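Local coordinates for protein glypican-1 (Homo sapiens, PDB 4YWT) that serves as the core protein of a cell-surface heparan sulfate proteoglycan that binds alpha-4(V) collagen through its glycan chains and takes part in Schwann cell myelination, at residues R59-G64 with A248-V253; Y254-L259 with R413-M418; P268-N273 with G421-E426; D284-W289 with F391-P396. The protein carries 3 engineered substitutions. All coordinates share one frame; numbering follows the deposited sequence.

Interaction 1 of 4, residues R59-G64 with A248-V253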
loop_
_atom_site.group_PDB
_atom_site.type_symbol
_atom_site.label_atom_id
_atom_site.label_comp_id
_atom_site.label_asym_id
_atom_site.label_seq_id
_atom_site.Cartn_x
_atom_site.Cartn_y
_atom_site.Cartn_z
ATOM N N ARG A 59 -27.037 -15.059 -28.365
ATOM C CA ARG A 59 -26.091 -15.933 -27.683
ATOM C C ARG A 59 -26.084 -15.715 -26.172
ATOM O O ARG A 59 -25.914 -16.659 -25.403
ATOM C CB ARG A 59 -24.686 -15.744 -28.258
ATOM C CG ARG A 59 -24.565 -16.156 -29.720
ATOM C CD ARG A 59 -24.598 -17.676 -29.893
ATOM N NE ARG A 59 -23.419 -18.333 -29.328
ATOM C CZ ARG A 59 -23.271 -19.650 -29.228
ATOM N NH1 ARG A 59 -24.226 -20.465 -29.656
ATOM N NH2 ARG A 59 -22.163 -20.156 -28.702
ATOM N N ILE A 60 -26.262 -14.464 -25.756
ATOM C CA ILE A 60 -26.127 -14.099 -24.347
ATOM C C ILE A 60 -27.466 -13.797 -23.676
ATOM O O ILE A 60 -27.877 -14.506 -22.757
ATOM C CB ILE A 60 -25.201 -12.880 -24.171
ATOM C CG1 ILE A 60 -23.838 -13.148 -24.811
ATOM C CG2 ILE A 60 -25.042 -12.538 -22.696
ATOM C CD1 ILE A 60 -23.070 -11.895 -25.162
ATOM N N CYS A 61 -28.126 -12.733 -24.125
ATOM C CA CYS A 61 -29.421 -12.342 -23.574
ATOM C C CYS A 61 -30.423 -13.484 -23.674
ATOM O O CYS A 61 -30.419 -14.226 -24.659
ATOM C CB CYS A 61 -29.962 -11.103 -24.293
ATOM S SG CYS A 61 -28.902 -9.644 -24.181
ATOM N N PRO A 62 -31.278 -13.634 -22.649
ATOM C CA PRO A 62 -32.306 -14.680 -22.640
ATOM C C PRO A 62 -33.154 -14.617 -23.900
ATOM O O PRO A 62 -33.592 -13.533 -24.284
ATOM C CB PRO A 62 -33.137 -14.350 -21.398
ATOM C CG PRO A 62 -32.200 -13.619 -20.508
ATOM C CD PRO A 62 -31.308 -12.825 -21.418
ATOM N N GLN A 63 -33.365 -15.759 -24.544
ATOM C CA GLN A 63 -34.037 -15.763 -25.833
ATOM C C GLN A 63 -35.514 -15.420 -25.688
ATOM O O GLN A 63 -36.257 -16.058 -24.943
ATOM C CB GLN A 63 -33.851 -17.113 -26.527
ATOM C CG GLN A 63 -32.542 -17.194 -27.303
ATOM C CD GLN A 63 -32.051 -18.613 -27.505
ATOM O OE1 GLN A 63 -32.735 -19.576 -27.159
ATOM N NE2 GLN A 63 -30.856 -18.748 -28.071
ATOM N N GLY A 64 -35.914 -14.389 -26.422
ATOM C CA GLY A 64 -37.251 -13.835 -26.364
ATOM C C GLY A 64 -37.271 -12.693 -27.356
ATOM O O GLY A 64 -36.246 -12.394 -27.966
ATOM N N ALA A 248 -21.755 -12.306 -18.507
ATOM C CA ALA A 248 -22.564 -11.964 -17.340
ATOM C C ALA A 248 -22.774 -10.456 -17.222
ATOM O O ALA A 248 -23.821 -9.999 -16.765
ATOM C CB ALA A 248 -21.925 -12.507 -16.079
ATOM N N VAL A 249 -21.768 -9.691 -17.636
ATOM C CA VAL A 249 -21.841 -8.236 -17.599
ATOM C C VAL A 249 -22.744 -7.729 -18.715
ATOM O O VAL A 249 -23.526 -6.798 -18.512
ATOM C CB VAL A 249 -20.440 -7.597 -17.716
ATOM C CG1 VAL A 249 -20.541 -6.116 -18.049
ATOM C CG2 VAL A 249 -19.666 -7.797 -16.425
ATOM N N MET A 250 -22.644 -8.348 -19.888
ATOM C CA MET A 250 -23.555 -8.027 -20.982
ATOM C C MET A 250 -24.999 -8.276 -20.556
ATOM O O MET A 250 -25.882 -7.458 -20.813
ATOM C CB MET A 250 -23.227 -8.847 -22.231
ATOM C CG MET A 250 -24.307 -8.780 -23.302
ATOM S SD MET A 250 -24.722 -7.085 -23.758
ATOM C CE MET A 250 -26.220 -7.340 -24.706
ATOM N N LYS A 251 -25.226 -9.405 -19.894
ATOM C CA LYS A 251 -26.548 -9.742 -19.385
ATOM C C LYS A 251 -26.996 -8.732 -18.335
ATOM O O LYS A 251 -28.165 -8.352 -18.276
ATOM C CB LYS A 251 -26.551 -11.155 -18.798
ATOM C CG LYS A 251 -27.916 -11.639 -18.334
ATOM C CD LYS A 251 -28.001 -13.158 -18.370
ATOM C CE LYS A 251 -29.398 -13.647 -18.019
ATOM N NZ LYS A 251 -29.726 -13.427 -16.583
ATOM N N LEU A 252 -26.046 -8.295 -17.517
ATOM C CA LEU A 252 -26.315 -7.347 -16.445
ATOM C C LEU A 252 -26.746 -5.975 -16.956
ATOM O O LEU A 252 -27.696 -5.383 -16.445
ATOM C CB LEU A 252 -25.075 -7.191 -15.562
ATOM C CG LEU A 252 -25.169 -6.144 -14.450
ATOM C CD1 LEU A 252 -26.142 -6.599 -13.378
ATOM C CD2 LEU A 252 -23.797 -5.851 -13.854
ATOM N N VAL A 253 -26.047 -5.475 -17.970
ATOM C CA VAL A 253 -26.190 -4.082 -18.375
ATOM C C VAL A 253 -27.157 -3.860 -19.539
ATOM O O VAL A 253 -28.124 -3.108 -19.408
ATOM C CB VAL A 253 -24.822 -3.483 -18.763
ATOM C CG1 VAL A 253 -24.973 -2.021 -19.146
ATOM C CG2 VAL A 253 -23.832 -3.635 -17.619
#
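Met250 and Lys251, neighbours on helix 243-253, receive the loop residues Ile60, Cys61 and Pro62 in the disulfide-rich end of the elongated, largely helical glypican fold. No hydrogen bond joins the two segments; the contact is a small apolar patch beside a disulfide bridge. Followed along the helix, Val249 is turned away from the loop and packs on Ser80 and Leu84 of helix 70-129.

Met250 comes next and reaches out to the loop. Its CG lies anti to the backbone N, and a bend at chi2 (54°) sends the thioether along the loop, where it meets two residues at once. Near the backbone, Met250 CG is 3.8 Å from Ile60 CD1 and 3.9 Å from Ile60 CG2, so both arms of the isoleucine bear on one methylene. At the far end, Met250 CE sits 3.6 Å from Cys61 SG, the sulfur that is bridged to Cys255. The loop is also held from helix 70-129, where the Glu73 carboxylate accepts from the backbone N of Arg59, Ile60 and Cys61; Met250 touches Glu73 as well.

Lys251 carries the contact past the cysteine. Its chain runs out almost extended (chi1 -176°) and brings CE against the CG-CD side of the proline, 3.7 Å from Pro62 CG and 4.0 Å from Pro62 CD; the bend at chi4 turns only NZ. Leu252 then faces helix 268-278, on Tyr270 and Cys271, while its backbone N closes the helical turn by donating to Ala248 O at 2.9 Å.

Interaction 2 of 4, residues Y254-L259 with R413-M418; sequences YCAHCL and RCWNGM
The indole of Trp415 lies flat against the backbone of a short helical turn: Ala256 CA stands 3.4 Å from the centroid of the six-membered ring and only 2° off its normal, a CH-pi contact squarely over the face. Around this point Ala256 CB rests 3.4 Å from Trp415 CD2, and Ala256 N is 3.3 Å from Trp415 CZ2. Gly417 CA lies over the opposite face toward its rim, 3.1 Å above the ring plane, so the tryptophan is sandwiched between helix 255-258 and its own chain. Placing CG anti to the backbone N (chi1 164°) carries the ring from strand 414-415 onto the helix. At the indole edge, near its plane, Leu259 CD1 approaches Trp415 CH2 to 3.7 Å and also touches the carbonyl O of Met418. Asn416 shapes the bend after the strand as an Asx turn, its OD1 accepting from Met418 N at 3.0 Å within the carbonyl plane. Disulfides from Cys255 to Cys61 and from Cys414 to Cys267 tie both segments further into the cysteine-rich region. With no hydrogen bond between the segments and Trp415 NE1 satisfied by Lys251 O, the ring is buried through dispersion and CH-pi contact while its polar edge remains paired.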
loop_
_atom_site.group_PDB
_atom_site.type_symbol
_atom_site.label_atom_id
_atom_site.label_comp_id
_atom_site.label_asym_id
_atom_site.label_seq_id
_atom_site.Cartn_x
_atom_site.Cartn_y
_atom_site.Cartn_z
ATOM N N TYR A 254 -26.901 -4.509 -20.670
ATOM C CA TYR A 254 -27.598 -4.164 -21.906
ATOM C C TYR A 254 -28.648 -5.175 -22.356
ATOM O O TYR A 254 -29.300 -4.975 -23.379
ATOM C CB TYR A 254 -26.578 -3.957 -23.026
ATOM C CG TYR A 254 -25.699 -2.750 -22.805
ATOM C CD1 TYR A 254 -26.255 -1.513 -22.504
ATOM C CD2 TYR A 254 -24.317 -2.849 -22.875
ATOM C CE1 TYR A 254 -25.458 -0.405 -22.294
ATOM C CE2 TYR A 254 -23.512 -1.747 -22.666
ATOM C CZ TYR A 254 -24.087 -0.527 -22.374
ATOM O OH TYR A 254 -23.287 0.572 -22.163
ATOM N N CYS A 255 -28.821 -6.255 -21.601
ATOM C CA CYS A 255 -29.872 -7.213 -21.922
ATOM C C CYS A 255 -31.241 -6.646 -21.560
ATOM O O CYS A 255 -32.264 -7.086 -22.086
ATOM C CB CYS A 255 -29.640 -8.545 -21.210
ATOM S SG CYS A 255 -28.650 -9.717 -22.167
ATOM N N ALA A 256 -31.251 -5.668 -20.660
ATOM C CA ALA A 256 -32.470 -4.934 -20.350
ATOM C C ALA A 256 -32.928 -4.181 -21.591
ATOM O O ALA A 256 -34.113 -4.164 -21.926
ATOM C CB ALA A 256 -32.244 -3.978 -19.192
ATOM N N HIS A 257 -31.969 -3.564 -22.272
ATOM C CA HIS A 257 -32.235 -2.841 -23.507
ATOM C C HIS A 257 -32.777 -3.785 -24.573
ATOM O O HIS A 257 -33.782 -3.497 -25.220
ATOM C CB HIS A 257 -30.968 -2.148 -24.017
ATOM C CG HIS A 257 -30.416 -1.116 -23.081
ATOM N ND1 HIS A 257 -30.329 -1.310 -21.719
ATOM C CD2 HIS A 257 -29.916 0.121 -23.315
ATOM C CE1 HIS A 257 -29.803 -0.237 -21.155
ATOM N NE2 HIS A 257 -29.545 0.647 -22.102
ATOM N N CYS A 258 -32.106 -4.919 -24.741
ATOM C CA CYS A 258 -32.465 -5.874 -25.781
ATOM C C CYS A 258 -33.832 -6.513 -25.550
ATOM O O CYS A 258 -34.539 -6.823 -26.504
ATOM C CB CYS A 258 -31.394 -6.963 -25.891
ATOM S SG CYS A 258 -29.830 -6.392 -26.595
ATOM N N LEU A 259 -34.206 -6.705 -24.289
ATOM C CA LEU A 259 -35.468 -7.370 -23.976
ATOM C C LEU A 259 -36.620 -6.390 -23.773
ATOM O O LEU A 259 -37.650 -6.742 -23.200
ATOM C CB LEU A 259 -35.316 -8.253 -22.737
ATOM C CG LEU A 259 -34.387 -9.462 -22.881
ATOM C CD1 LEU A 259 -34.632 -10.457 -21.758
ATOM C CD2 LEU A 259 -34.559 -10.127 -24.241
ATOM N N ARG A 413 -38.172 -0.176 -9.057
ATOM C CA ARG A 413 -38.351 -1.516 -9.606
ATOM C C ARG A 413 -37.262 -1.748 -10.646
ATOM O O ARG A 413 -37.111 -0.961 -11.579
ATOM C CB ARG A 413 -39.743 -1.683 -10.217
ATOM N N CYS A 414 -36.511 -2.832 -10.488
ATOM C CA CYS A 414 -35.232 -2.974 -11.178
ATOM C C CYS A 414 -35.101 -4.227 -12.043
ATOM O O CYS A 414 -35.879 -5.171 -11.926
ATOM C CB CYS A 414 -34.101 -2.946 -10.149
ATOM S SG CYS A 414 -34.415 -3.987 -8.708
ATOM N N TRP A 415 -34.105 -4.210 -12.919
ATOM C CA TRP A 415 -33.831 -5.313 -13.833
ATOM C C TRP A 415 -33.053 -6.440 -13.138
ATOM O O TRP A 415 -31.938 -6.235 -12.661
ATOM C CB TRP A 415 -33.068 -4.756 -15.042
ATOM C CG TRP A 415 -32.354 -5.734 -15.924
ATOM C CD1 TRP A 415 -31.018 -6.014 -15.919
ATOM C CD2 TRP A 415 -32.923 -6.515 -16.983
ATOM N NE1 TRP A 415 -30.722 -6.935 -16.893
ATOM C CE2 TRP A 415 -31.874 -7.256 -17.564
ATOM C CE3 TRP A 415 -34.216 -6.666 -17.493
ATOM C CZ2 TRP A 415 -32.079 -8.139 -18.622
ATOM C CZ3 TRP A 415 -34.416 -7.543 -18.545
ATOM C CH2 TRP A 415 -33.355 -8.270 -19.095
ATOM N N ASN A 416 -33.659 -7.625 -13.082
ATOM C CA ASN A 416 -33.047 -8.791 -12.442
ATOM C C ASN A 416 -32.341 -9.698 -13.447
ATOM O O ASN A 416 -31.763 -10.723 -13.088
ATOM C CB ASN A 416 -34.098 -9.583 -11.655
ATOM C CG ASN A 416 -35.273 -10.033 -12.514
ATOM O OD1 ASN A 416 -35.132 -10.287 -13.710
ATOM N ND2 ASN A 416 -36.442 -10.140 -11.894
ATOM N N GLY A 417 -32.407 -9.296 -14.709
ATOM C CA GLY A 417 -31.759 -9.981 -15.811
ATOM C C GLY A 417 -32.661 -10.831 -16.689
ATOM O O GLY A 417 -32.338 -11.066 -17.854
ATOM N N MET A 418 -33.775 -11.315 -16.152
ATOM C CA MET A 418 -34.882 -11.769 -16.993
ATOM C C MET A 418 -35.832 -10.637 -17.406
ATOM O O MET A 418 -36.266 -10.569 -18.555
ATOM C CB MET A 418 -35.639 -12.903 -16.305
ATOM C CG MET A 418 -34.896 -14.230 -16.424
ATOM S SD MET A 418 -35.017 -15.322 -14.997
ATOM C CE MET A 418 -36.648 -14.907 -14.394
#

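Interaction 3 of 4, residues P268-N273 with G421-E426; sequences PDYCRN and GRYLPE
Tyr423 lays its ring over the first turn of helix 268-278, covering the start of a disulfide-bonded helix in the glypican cysteine-rich region, where Cys271 is bridged to Cys400. Tyr423 has CG anti to its own backbone N (chi1 177°), which swings the phenol from the loop across the helix. Tyr270 CB then stands 3.6 Å from the centroid of the Tyr423 ring, a CH-pi contact over the face. Tyr270 also has CG anti to the backbone N (chi1 179°), and its ring runs past that of Tyr423: the planes are tilted by only 26°, yet the centroids are 5.2 Å apart and the rings barely overlap. Asp269 CB touches the same Tyr423 ring, 3.7 Å from Tyr423 CD2. On the opposite face Pro425 CD lies 3.5 Å above the Tyr423 ring plane, so helix and loop hold the phenol between them. Its hydroxyl is hydrogen-bonded to Glu440. The amide of Asn273, nearly perpendicular to the phenol, uses both ends: OD1 accepts from Met428 N, and ND2 makes a weak bond to Tyr423 OH (3.1 Å) and a straighter one to the loop carbonyl, with Asn273 ND2 3.0 Å from Glu426 O.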
loop_
_atom_site.group_PDB
_atom_site.type_symbol
_atom_site.label_atom_id
_atom_site.label_comp_id
_atom_site.label_asym_id
_atom_site.label_seq_id
_atom_site.Cartn_x
_atom_site.Cartn_y
_atom_site.Cartn_z
ATOM N N PRO A 268 -29.284 -3.889 -7.362
ATOM C CA PRO A 268 -28.022 -3.840 -6.614
ATOM C C PRO A 268 -27.433 -5.217 -6.295
ATOM O O PRO A 268 -26.250 -5.440 -6.556
ATOM C CB PRO A 268 -28.415 -3.108 -5.331
ATOM C CG PRO A 268 -29.508 -2.193 -5.764
ATOM C CD PRO A 268 -30.282 -2.952 -6.812
ATOM N N ASP A 269 -28.241 -6.121 -5.748
ATOM C CA ASP A 269 -27.762 -7.453 -5.380
ATOM C C ASP A 269 -27.389 -8.282 -6.608
ATOM O O ASP A 269 -26.464 -9.096 -6.564
ATOM C CB ASP A 269 -28.815 -8.187 -4.546
ATOM C CG ASP A 269 -28.954 -7.614 -3.147
ATOM O OD1 ASP A 269 -28.078 -6.822 -2.739
ATOM O OD2 ASP A 269 -29.933 -7.961 -2.452
ATOM N N TYR A 270 -28.118 -8.071 -7.698
ATOM C CA TYR A 270 -27.819 -8.707 -8.977
ATOM C C TYR A 270 -26.427 -8.286 -9.452
ATOM O O TYR A 270 -25.542 -9.125 -9.674
ATOM C CB TYR A 270 -28.893 -8.332 -10.006
ATOM C CG TYR A 270 -28.699 -8.900 -11.395
ATOM C CD1 TYR A 270 -28.012 -10.090 -11.600
ATOM C CD2 TYR A 270 -29.212 -8.241 -12.506
ATOM C CE1 TYR A 270 -27.837 -10.602 -12.874
ATOM C CE2 TYR A 270 -29.041 -8.745 -13.781
ATOM C CZ TYR A 270 -28.354 -9.925 -13.959
ATOM O OH TYR A 270 -28.184 -10.429 -15.229
ATOM N N CYS A 271 -26.249 -6.976 -9.592
ATOM C CA CYS A 271 -24.970 -6.382 -9.964
ATOM C C CYS A 271 -23.838 -6.885 -9.071
ATOM O O CYS A 271 -22.738 -7.181 -9.546
ATOM C CB CYS A 271 -25.064 -4.855 -9.890
ATOM S SG CYS A 271 -23.554 -3.962 -10.323
ATOM N N ARG A 272 -24.122 -6.989 -7.777
ATOM C CA ARG A 272 -23.119 -7.399 -6.808
ATOM C C ARG A 272 -22.739 -8.866 -6.958
ATOM O O ARG A 272 -21.575 -9.218 -6.809
ATOM C CB ARG A 272 -23.608 -7.126 -5.387
ATOM C CG ARG A 272 -22.998 -5.876 -4.779
ATOM C CD ARG A 272 -23.904 -5.266 -3.731
ATOM N NE ARG A 272 -24.125 -3.845 -3.983
ATOM C CZ ARG A 272 -25.018 -3.102 -3.337
ATOM N NH1 ARG A 272 -25.150 -1.817 -3.632
ATOM N NH2 ARG A 272 -25.778 -3.645 -2.396
ATOM N N ASN A 273 -23.713 -9.721 -7.254
ATOM C CA ASN A 273 -23.403 -11.122 -7.511
ATOM C C ASN A 273 -22.588 -11.267 -8.787
ATOM O O ASN A 273 -21.629 -12.047 -8.839
ATOM C CB ASN A 273 -24.676 -11.960 -7.592
ATOM C CG ASN A 273 -25.038 -12.591 -6.264
ATOM O OD1 ASN A 273 -24.405 -12.318 -5.245
ATOM N ND2 ASN A 273 -26.051 -13.447 -6.268
ATOM N N GLY A 421 -38.351 -5.934 -12.253
ATOM C CA GLY A 421 -38.914 -6.619 -11.103
ATOM C C GLY A 421 -38.018 -6.622 -9.880
ATOM O O GLY A 421 -37.201 -5.723 -9.688
ATOM N N ARG A 422 -38.203 -7.623 -9.027
ATOM C CA ARG A 422 -37.355 -7.790 -7.854
ATOM C C ARG A 422 -36.372 -8.941 -8.056
ATOM O O ARG A 422 -36.691 -9.932 -8.714
ATOM C CB ARG A 422 -38.207 -8.032 -6.606
ATOM N N TYR A 423 -35.175 -8.798 -7.496
ATOM C CA TYR A 423 -34.148 -9.828 -7.602
ATOM C C TYR A 423 -34.051 -10.620 -6.302
ATOM O O TYR A 423 -33.586 -10.114 -5.282
ATOM C CB TYR A 423 -32.803 -9.190 -7.956
ATOM C CG TYR A 423 -31.619 -10.130 -8.020
ATOM C CD1 TYR A 423 -31.338 -10.847 -9.175
ATOM C CD2 TYR A 423 -30.760 -10.270 -6.936
ATOM C CE1 TYR A 423 -30.247 -11.695 -9.244
ATOM C CE2 TYR A 423 -29.668 -11.117 -6.994
ATOM C CZ TYR A 423 -29.416 -11.825 -8.150
ATOM O OH TYR A 423 -28.329 -12.668 -8.213
ATOM N N LEU A 424 -34.505 -11.867 -6.359
ATOM C CA LEU A 424 -34.547 -12.753 -5.197
ATOM C C LEU A 424 -33.195 -13.240 -4.638
ATOM O O LEU A 424 -32.973 -13.132 -3.431
ATOM C CB LEU A 424 -35.424 -13.967 -5.521
ATOM C CG LEU A 424 -36.900 -13.641 -5.752
ATOM C CD1 LEU A 424 -37.686 -14.896 -6.096
ATOM C CD2 LEU A 424 -37.490 -12.948 -4.532
ATOM N N PRO A 425 -32.300 -13.787 -5.495
ATOM C CA PRO A 425 -31.133 -14.520 -4.975
ATOM C C PRO A 425 -30.274 -13.766 -3.959
ATOM O O PRO A 425 -30.133 -12.545 -4.034
ATOM C CB PRO A 425 -30.312 -14.801 -6.238
ATOM C CG PRO A 425 -31.307 -14.829 -7.328
ATOM C CD PRO A 425 -32.294 -13.763 -6.971
ATOM N N GLU A 426 -29.708 -14.514 -3.016
ATOM C CA GLU A 426 -28.837 -13.951 -1.990
ATOM C C GLU A 426 -27.503 -13.505 -2.568
ATOM O O GLU A 426 -27.007 -14.091 -3.532
ATOM C CB GLU A 426 -28.590 -14.971 -0.875
ATOM C CG GLU A 426 -29.441 -14.780 0.371
ATOM C CD GLU A 426 -29.161 -13.472 1.090
ATOM O OE1 GLU A 426 -28.093 -12.867 0.852
ATOM O OE2 GLU A 426 -30.013 -13.049 1.898
#

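Interaction 4 of 4, residues D284-W289 with F391-P396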
loop_
_atom_site.group_PDB
_atom_site.type_symbol
_atom_site.label_atom_id
_atom_site.label_comp_id
_atom_site.label_asym_id
_atom_site.label_seq_id
_atom_site.Cartn_x
_atom_site.Cartn_y
_atom_site.Cartn_z
ATOM N N ASP A 284 -9.587 -12.716 -3.604
ATOM C CA ASP A 284 -8.768 -13.662 -2.845
ATOM C C ASP A 284 -7.566 -13.000 -2.156
ATOM O O ASP A 284 -6.951 -13.593 -1.271
ATOM C CB ASP A 284 -8.284 -14.797 -3.747
ATOM C CG ASP A 284 -9.315 -15.901 -3.896
ATOM O OD1 ASP A 284 -10.227 -15.986 -3.047
ATOM O OD2 ASP A 284 -9.205 -16.691 -4.857
ATOM N N LEU A 285 -7.240 -11.774 -2.555
ATOM C CA LEU A 285 -6.122 -11.039 -1.957
ATOM C C LEU A 285 -6.459 -10.496 -0.569
ATOM O O LEU A 285 -5.580 -10.010 0.148
ATOM C CB LEU A 285 -5.701 -9.880 -2.862
ATOM C CG LEU A 285 -5.139 -10.195 -4.248
ATOM C CD1 LEU A 285 -5.497 -9.081 -5.218
ATOM C CD2 LEU A 285 -3.633 -10.374 -4.179
ATOM N N ASP A 286 -7.735 -10.590 -0.209
ATOM C CA ASP A 286 -8.290 -9.962 0.991
ATOM C C ASP A 286 -7.491 -10.213 2.271
ATOM O O ASP A 286 -7.023 -9.268 2.909
ATOM C CB ASP A 286 -9.732 -10.439 1.197
ATOM C CG ASP A 286 -10.430 -9.717 2.332
ATOM O OD1 ASP A 286 -10.406 -8.470 2.344
ATOM O OD2 ASP A 286 -11.002 -10.396 3.210
ATOM N N ALA A 287 -7.340 -11.482 2.632
ATOM C CA ALA A 287 -6.720 -11.868 3.899
ATOM C C ALA A 287 -5.294 -11.336 4.060
ATOM O O ALA A 287 -4.952 -10.754 5.091
ATOM C CB ALA A 287 -6.730 -13.384 4.041
ATOM N N GLU A 288 -4.468 -11.537 3.040
ATOM C CA GLU A 288 -3.065 -11.152 3.121
ATOM C C GLU A 288 -2.883 -9.644 2.968
ATOM O O GLU A 288 -1.946 -9.068 3.522
ATOM C CB GLU A 288 -2.244 -11.900 2.069
ATOM C CG GLU A 288 -2.243 -13.411 2.253
ATOM C CD GLU A 288 -2.012 -13.834 3.695
ATOM O OE1 GLU A 288 -1.092 -13.288 4.342
ATOM O OE2 GLU A 288 -2.757 -14.710 4.183
ATOM N N TRP A 289 -3.780 -9.011 2.216
ATOM C CA TRP A 289 -3.789 -7.554 2.117
ATOM C C TRP A 289 -4.068 -6.960 3.496
ATOM O O TRP A 289 -3.355 -6.063 3.958
ATOM C CB TRP A 289 -4.830 -7.096 1.091
ATOM C CG TRP A 289 -5.010 -5.609 0.966
ATOM C CD1 TRP A 289 -5.949 -4.844 1.594
ATOM C CD2 TRP A 289 -4.251 -4.713 0.140
ATOM N NE1 TRP A 289 -5.817 -3.529 1.219
ATOM C CE2 TRP A 289 -4.782 -3.422 0.328
ATOM C CE3 TRP A 289 -3.173 -4.879 -0.736
ATOM C CZ2 TRP A 289 -4.271 -2.301 -0.325
ATOM C CZ3 TRP A 289 -2.666 -3.765 -1.384
ATOM C CH2 TRP A 289 -3.216 -2.492 -1.175
ATOM N N PHE A 391 -10.572 -2.994 0.338
ATOM C CA PHE A 391 -10.587 -2.712 -1.098
ATOM C C PHE A 391 -11.057 -3.880 -1.969
ATOM O O PHE A 391 -12.055 -3.776 -2.702
ATOM C CB PHE A 391 -9.186 -2.277 -1.540
ATOM C CG PHE A 391 -9.115 -1.812 -2.963
ATOM C CD1 PHE A 391 -9.671 -0.598 -3.334
ATOM C CD2 PHE A 391 -8.489 -2.581 -3.930
ATOM C CE1 PHE A 391 -9.608 -0.160 -4.644
ATOM C CE2 PHE A 391 -8.422 -2.149 -5.242
ATOM C CZ PHE A 391 -8.983 -0.936 -5.599
ATOM N N TRP A 392 -10.343 -4.995 -1.856
ATOM C CA TRP A 392 -10.500 -6.131 -2.756
ATOM C C TRP A 392 -11.869 -6.800 -2.675
ATOM O O TRP A 392 -12.273 -7.501 -3.601
ATOM C CB TRP A 392 -9.399 -7.155 -2.476
ATOM C CG TRP A 392 -8.042 -6.558 -2.623
ATOM C CD1 TRP A 392 -7.143 -6.303 -1.630
ATOM C CD2 TRP A 392 -7.439 -6.101 -3.839
ATOM N NE1 TRP A 392 -6.010 -5.730 -2.154
ATOM C CE2 TRP A 392 -6.167 -5.593 -3.509
ATOM C CE3 TRP A 392 -7.850 -6.078 -5.175
ATOM C CZ2 TRP A 392 -5.302 -5.071 -4.465
ATOM C CZ3 TRP A 392 -6.991 -5.558 -6.123
ATOM C CH2 TRP A 392 -5.730 -5.061 -5.765
ATOM N N ILE A 393 -12.583 -6.584 -1.576
ATOM C CA ILE A 393 -13.932 -7.118 -1.450
ATOM C C ILE A 393 -14.976 -6.010 -1.550
ATOM O O ILE A 393 -16.162 -6.281 -1.728
ATOM C CB ILE A 393 -14.131 -7.870 -0.127
ATOM C CG1 ILE A 393 -14.104 -6.895 1.047
ATOM C CG2 ILE A 393 -13.078 -8.959 0.033
ATOM C CD1 ILE A 393 -14.654 -7.478 2.312
ATOM N N SER A 394 -14.534 -4.763 -1.429
ATOM C CA SER A 394 -15.449 -3.636 -1.543
ATOM C C SER A 394 -15.611 -3.233 -3.002
ATOM O O SER A 394 -16.494 -2.443 -3.332
ATOM C CB SER A 394 -14.960 -2.444 -0.720
ATOM O OG SER A 394 -13.868 -1.805 -1.354
ATOM N N LEU A 395 -14.752 -3.769 -3.866
ATOM C CA LEU A 395 -14.841 -3.494 -5.306
ATOM C C LEU A 395 -16.254 -3.638 -5.910
ATOM O O LEU A 395 -16.734 -2.704 -6.559
ATOM C CB LEU A 395 -13.866 -4.390 -6.080
ATOM C CG LEU A 395 -12.412 -3.931 -6.171
ATOM C CD1 LEU A 395 -11.621 -4.868 -7.070
ATOM C CD2 LEU A 395 -12.340 -2.504 -6.683
ATOM N N PRO A 396 -16.929 -4.791 -5.703
ATOM C CA PRO A 396 -18.243 -4.918 -6.348
ATOM C C PRO A 396 -19.263 -3.911 -5.825
ATOM O O PRO A 396 -20.002 -3.323 -6.612
ATOM C CB PRO A 396 -18.675 -6.349 -5.997
ATOM C CG PRO A 396 -17.423 -7.050 -5.590
ATOM C CD PRO A 396 -16.595 -6.000 -4.931
HETATM O O HOH W 1 -9.714 -6.385 0.801
#
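Two tryptophans form the aromatic part of the contact: the edge of Trp392 meets the face of Trp289 in a T-shaped pair, with the five-membered ring centroids 4.3 Å apart and the planes at 89°. The nitrogen corner of the edge leads, Trp392 NE1 lying 3.1 Å from Trp289 CD2. Trp289 has CG anti to the backbone N (chi1 176°), which presents its indole face to that edge, and a hydrogen bond from its NE1 to Val388 O holds the ring.

Apolar contacts cover the flat sides of Trp392. Leu285 CD1 sits 3.7 Å from the centroid of the six-membered ring, over its face, in a CH-pi contact. The neighbouring Phe391 brings CD2 to 3.6 Å above the opposite face of the Trp392 indole.

The polar link is made by water. One molecule donates to Asp286 OD1 at 2.7 Å and accepts, weakly, from Trp392 N at 3.1 Å, in the first turn of helix 391-404, where the helix dipole would be expected to suit a carboxylate. Asp286 OD1 also forms a salt bridge with Arg290, and Ile393 CG2 lies in van der Waals contact 3.6 Å from Asp286 OD1.

Helices 204-236 and 70-129 close round the tryptophans, through Val236, Val233 and Leu99 among others. Segment 284-289 and the first turn of helix 391-404 thus meet in a buried packing of helices, as expected for the elongated stacked-helix body of the glypican fold.

Interactions 1, 2 and 3 cluster at the disulfide-rich end, with centres about 8 Å (1 to 2), about 12 Å (2 to 3) and about 15 Å (1 to 3) apart. Interaction 4 lies about 21 Å from interaction 3, centre to centre, and nearer the middle of the chain. Helices 243-253, 255-258 and 268-278 follow one another and each supplies a segment to the cluster. Interaction 1 closes before the others open; interactions 2 and 3 alternate along the chain, and both enclose interaction 4. The two-stranded pairing of 414-415 with 420-421 connects interactions 2 and 3. Distant loop and strand segments thereby pack onto consecutive helices, and Arg272 touching Pro396 continues into the helical body.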